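Local coordinates for uncharacterized protein (Shewanella oneidensis, PDB 2RB6), which is of unknown function but belongs to the YgdI/YgdR-like family of bacterial lipoproteins, which have a small SH3-like domain, at residues S2-M7 and M14-S19. Numbering follows the deposited sequence.
Sequences SSQYIM and MITSDS
Ile6 and Thr16 lie side by side and point the same way from the antiparallel hairpin of strands 4-9 and 14-17, the first two strands of the SH3-like domain. They form a non-hydrogen-bonded pair, with Ile6 CG1 3.8 Å from Thr16 CG2. Met14, like Met7 a selenomethionine, brings its CG to 3.5 Å from Ile6 CG2, the two side chains crossing obliquely. Gln4 extends this face. Its CG stands anti to the backbone N (chi1 171°); the chain then bends at chi2 (67°), turning CD toward strand 14-17, and the amide nitrogen ends beside Thr16. NE2 donates to Tyr5 O at 3.1 Å, from above the carbonyl plane, and packs against Thr16 CB. Ser17 N reaches the same oxygen from the other face of that plane, so two bonds grip it. An alanine in place of Gln4 would probably leave Tyr5 O with Ser17 N as its one donor from the hairpin and take away the amide nitrogen that lies against Thr16 CB. Amide and carboxylate planes of Gln4 and Asp18 stand 72° apart, and their acceptors OE1 and OD1 approach without bonding. The opposite face carries Tyr5, Met7, Ile15 and Ser17. Met7, Ile15 and Ser17 pack on Tyr32 of strand 29-33, joining the hairpin to the second sheet, while Ser17 OG is hydrogen-bonded to Tyr33 O. Tyr5 CD1 comes within 3.6 Å of Ser19 C, and Ser17 O lies at the edge of the ring, near its plane. That oxygen accepts the hydrogen bond of Tyr5 N at 2.8 Å, nearly in line with its C=O bond.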
ATOM      1  N   SER A   2       2.412   3.565  12.797  1.00 40.22           N
ATOM      2  CA  SER A   2       3.856   3.274  13.055  1.00 42.03           C
ATOM      3  C   SER A   2       4.436   2.265  12.064  1.00 40.47           C
ATOM      4  O   SER A   2       5.519   2.481  11.520  1.00 41.86           O
ATOM      5  CB  SER A   2       4.049   2.744  14.479  1.00 45.30           C
ATOM      6  OG  SER A   2       3.527   3.651  15.445  1.00 50.70           O
ATOM      7  N   SER A   3       3.728   1.160  11.834  1.00 37.49           N
ATOM      8  CA  SER A   3       4.211   0.148  10.896  1.00 35.02           C
ATOM      9  C   SER A   3       4.476   0.777   9.535  1.00 33.37           C
ATOM     10  O   SER A   3       3.895   1.803   9.190  1.00 34.45           O
ATOM     11  CB  SER A   3       3.193  -0.990  10.744  1.00 35.00           C
ATOM     12  OG  SER A   3       3.433  -2.032  11.668  1.00 34.30           O
ATOM     13  N   GLN A   4       5.359   0.156   8.768  1.00 31.16           N
ATOM     14  CA  GLN A   4       5.709   0.649   7.448  1.00 31.08           C
ATOM     15  C   GLN A   4       5.122  -0.311   6.422  1.00 30.51           C
ATOM     16  O   GLN A   4       5.271  -1.527   6.537  1.00 32.17           O
ATOM     17  CB  GLN A   4       7.238   0.732   7.320  1.00 30.81           C
ATOM     18  CG  GLN A   4       7.794   1.031   5.924  1.00 31.90           C
ATOM     19  CD  GLN A   4       7.457   2.427   5.404  1.00 33.56           C
ATOM     20  OE1 GLN A   4       7.757   3.435   6.051  1.00 34.30           O
ATOM     21  NE2 GLN A   4       6.848   2.489   4.217  1.00 30.08           N
ATOM     22  N   TYR A   5       4.427   0.234   5.434  1.00 30.01           N
ATOM     23  CA  TYR A   5       3.828  -0.603   4.417  1.00 29.06           C
ATOM     24  C   TYR A   5       4.456  -0.461   3.054  1.00 28.91           C
ATOM     25  O   TYR A   5       4.900   0.612   2.660  1.00 30.08           O
ATOM     26  CB  TYR A   5       2.323  -0.356   4.325  1.00 26.38           C
ATOM     27  CG  TYR A   5       1.566  -0.935   5.484  1.00 24.05           C
ATOM     28  CD1 TYR A   5       1.380  -0.202   6.661  1.00 24.06           C
ATOM     29  CD2 TYR A   5       1.038  -2.220   5.412  1.00 24.12           C
ATOM     30  CE1 TYR A   5       0.683  -0.739   7.735  1.00 23.44           C
ATOM     31  CE2 TYR A   5       0.338  -2.766   6.482  1.00 24.68           C
ATOM     32  CZ  TYR A   5       0.160  -2.023   7.635  1.00 25.24           C
ATOM     33  OH  TYR A   5      -0.572  -2.557   8.670  1.00 27.53           O
ATOM     34  N   ILE A   6       4.485  -1.580   2.346  1.00 28.98           N
ATOM     35  CA  ILE A   6       5.052  -1.654   1.019  1.00 29.56           C
ATOM     36  C   ILE A   6       4.190  -2.595   0.189  1.00 31.50           C
ATOM     37  O   ILE A   6       3.819  -3.682   0.646  1.00 32.21           O
ATOM     38  CB  ILE A   6       6.494  -2.201   1.068  1.00 27.95           C
ATOM     39  CG1 ILE A   6       7.427  -1.168   1.695  1.00 26.58           C
ATOM     40  CG2 ILE A   6       6.954  -2.579  -0.320  1.00 26.73           C
ATOM     41  CD1 ILE A   6       8.851  -1.660   1.855  1.00 27.46           C
HETATM   42  N   MSE A   7       3.867  -2.154  -1.024  1.00 31.84           N
HETATM   43  CA  MSE A   7       3.067  -2.938  -1.947  1.00 32.15           C
HETATM   44  C   MSE A   7       3.917  -3.261  -3.167  1.00 32.07           C
HETATM   45  O   MSE A   7       4.619  -2.395  -3.708  1.00 28.61           O
HETATM   46  CB  MSE A   7       1.848  -2.145  -2.398  1.00 34.08           C
HETATM   47  CG  MSE A   7       1.063  -1.529  -1.265  1.00 38.82           C
HETATM   48 SE   MSE A   7      -0.433  -0.465  -1.909  1.00 47.04          SE
HETATM   49  CE  MSE A   7      -1.588  -1.958  -2.376  1.00 41.83           C
HETATM   50  N   MSE A  14       7.459  -1.259  -6.881  1.00 50.27           N
HETATM   51  CA  MSE A  14       7.300  -1.327  -5.435  1.00 48.60           C
HETATM   52  C   MSE A  14       6.774   0.033  -4.967  1.00 45.34           C
HETATM   53  O   MSE A  14       7.138   1.066  -5.527  1.00 43.68           O
HETATM   54  CB  MSE A  14       8.662  -1.655  -4.807  1.00 54.42           C
HETATM   55  CG  MSE A  14       8.693  -1.860  -3.299  1.00 60.29           C
HETATM   56 SE   MSE A  14       9.424  -0.329  -2.356  1.00 71.93          SE
HETATM   57  CE  MSE A  14      11.153  -0.219  -3.239  1.00 67.15           C
ATOM     58  N   ILE A  15       5.898   0.031  -3.964  1.00 42.43           N
ATOM     59  CA  ILE A  15       5.327   1.278  -3.444  1.00 39.42           C
ATOM     60  C   ILE A  15       5.238   1.271  -1.911  1.00 37.21           C
ATOM     61  O   ILE A  15       4.805   0.287  -1.304  1.00 33.35           O
ATOM     62  CB  ILE A  15       3.916   1.524  -4.043  1.00 39.43           C
ATOM     63  CG1 ILE A  15       4.021   1.647  -5.563  1.00 39.98           C
ATOM     64  CG2 ILE A  15       3.311   2.796  -3.475  1.00 39.27           C
ATOM     65  CD1 ILE A  15       2.677   1.719  -6.266  1.00 39.78           C
ATOM     66  N   THR A  16       5.651   2.376  -1.293  1.00 34.19           N
ATOM     67  CA  THR A  16       5.615   2.492   0.162  1.00 32.61           C
ATOM     68  C   THR A  16       4.438   3.344   0.649  1.00 31.77           C
ATOM     69  O   THR A  16       3.858   4.110  -0.114  1.00 32.12           O
ATOM     70  CB  THR A  16       6.931   3.105   0.709  1.00 32.53           C
ATOM     71  OG1 THR A  16       7.055   4.466   0.271  1.00 32.25           O
ATOM     72  CG2 THR A  16       8.128   2.314   0.213  1.00 30.14           C
ATOM     73  N   SER A  17       4.094   3.193   1.926  1.00 33.05           N
ATOM     74  CA  SER A  17       2.996   3.925   2.562  1.00 33.14           C
ATOM     75  C   SER A  17       3.114   3.799   4.084  1.00 34.18           C
ATOM     76  O   SER A  17       3.538   2.761   4.593  1.00 33.32           O
ATOM     77  CB  SER A  17       1.649   3.357   2.105  1.00 32.77           C
ATOM     78  OG  SER A  17       0.576   4.012   2.757  1.00 34.12           O
ATOM     79  N   ASP A  18       2.739   4.842   4.819  1.00 36.98           N
ATOM     80  CA  ASP A  18       2.831   4.772   6.282  1.00 39.71           C
ATOM     81  C   ASP A  18       1.528   4.296   6.934  1.00 38.42           C
ATOM     82  O   ASP A  18       1.457   4.145   8.155  1.00 39.45           O
ATOM     83  CB  ASP A  18       3.277   6.124   6.868  1.00 42.09           C
ATOM     84  CG  ASP A  18       4.736   6.466   6.525  1.00 45.90           C
ATOM     85  OD1 ASP A  18       5.652   5.687   6.887  1.00 45.56           O
ATOM     86  OD2 ASP A  18       4.967   7.522   5.896  1.00 47.75           O
ATOM     87  N   SER A  19       0.508   4.053   6.110  1.00 37.14           N
ATOM     88  CA  SER A  19      -0.790   3.558   6.583  1.00 35.14           C
ATOM     89  C   SER A  19      -1.143   2.289   5.830  1.00 33.59           C
ATOM     90  O   SER A  19      -0.747   2.100   4.680  1.00 32.01           O
ATOM     91  CB  SER A  19      -1.915   4.569   6.330  1.00 34.81           C
ATOM     92  OG  SER A  19      -1.695   5.796   6.999  1.00 36.06           O
TER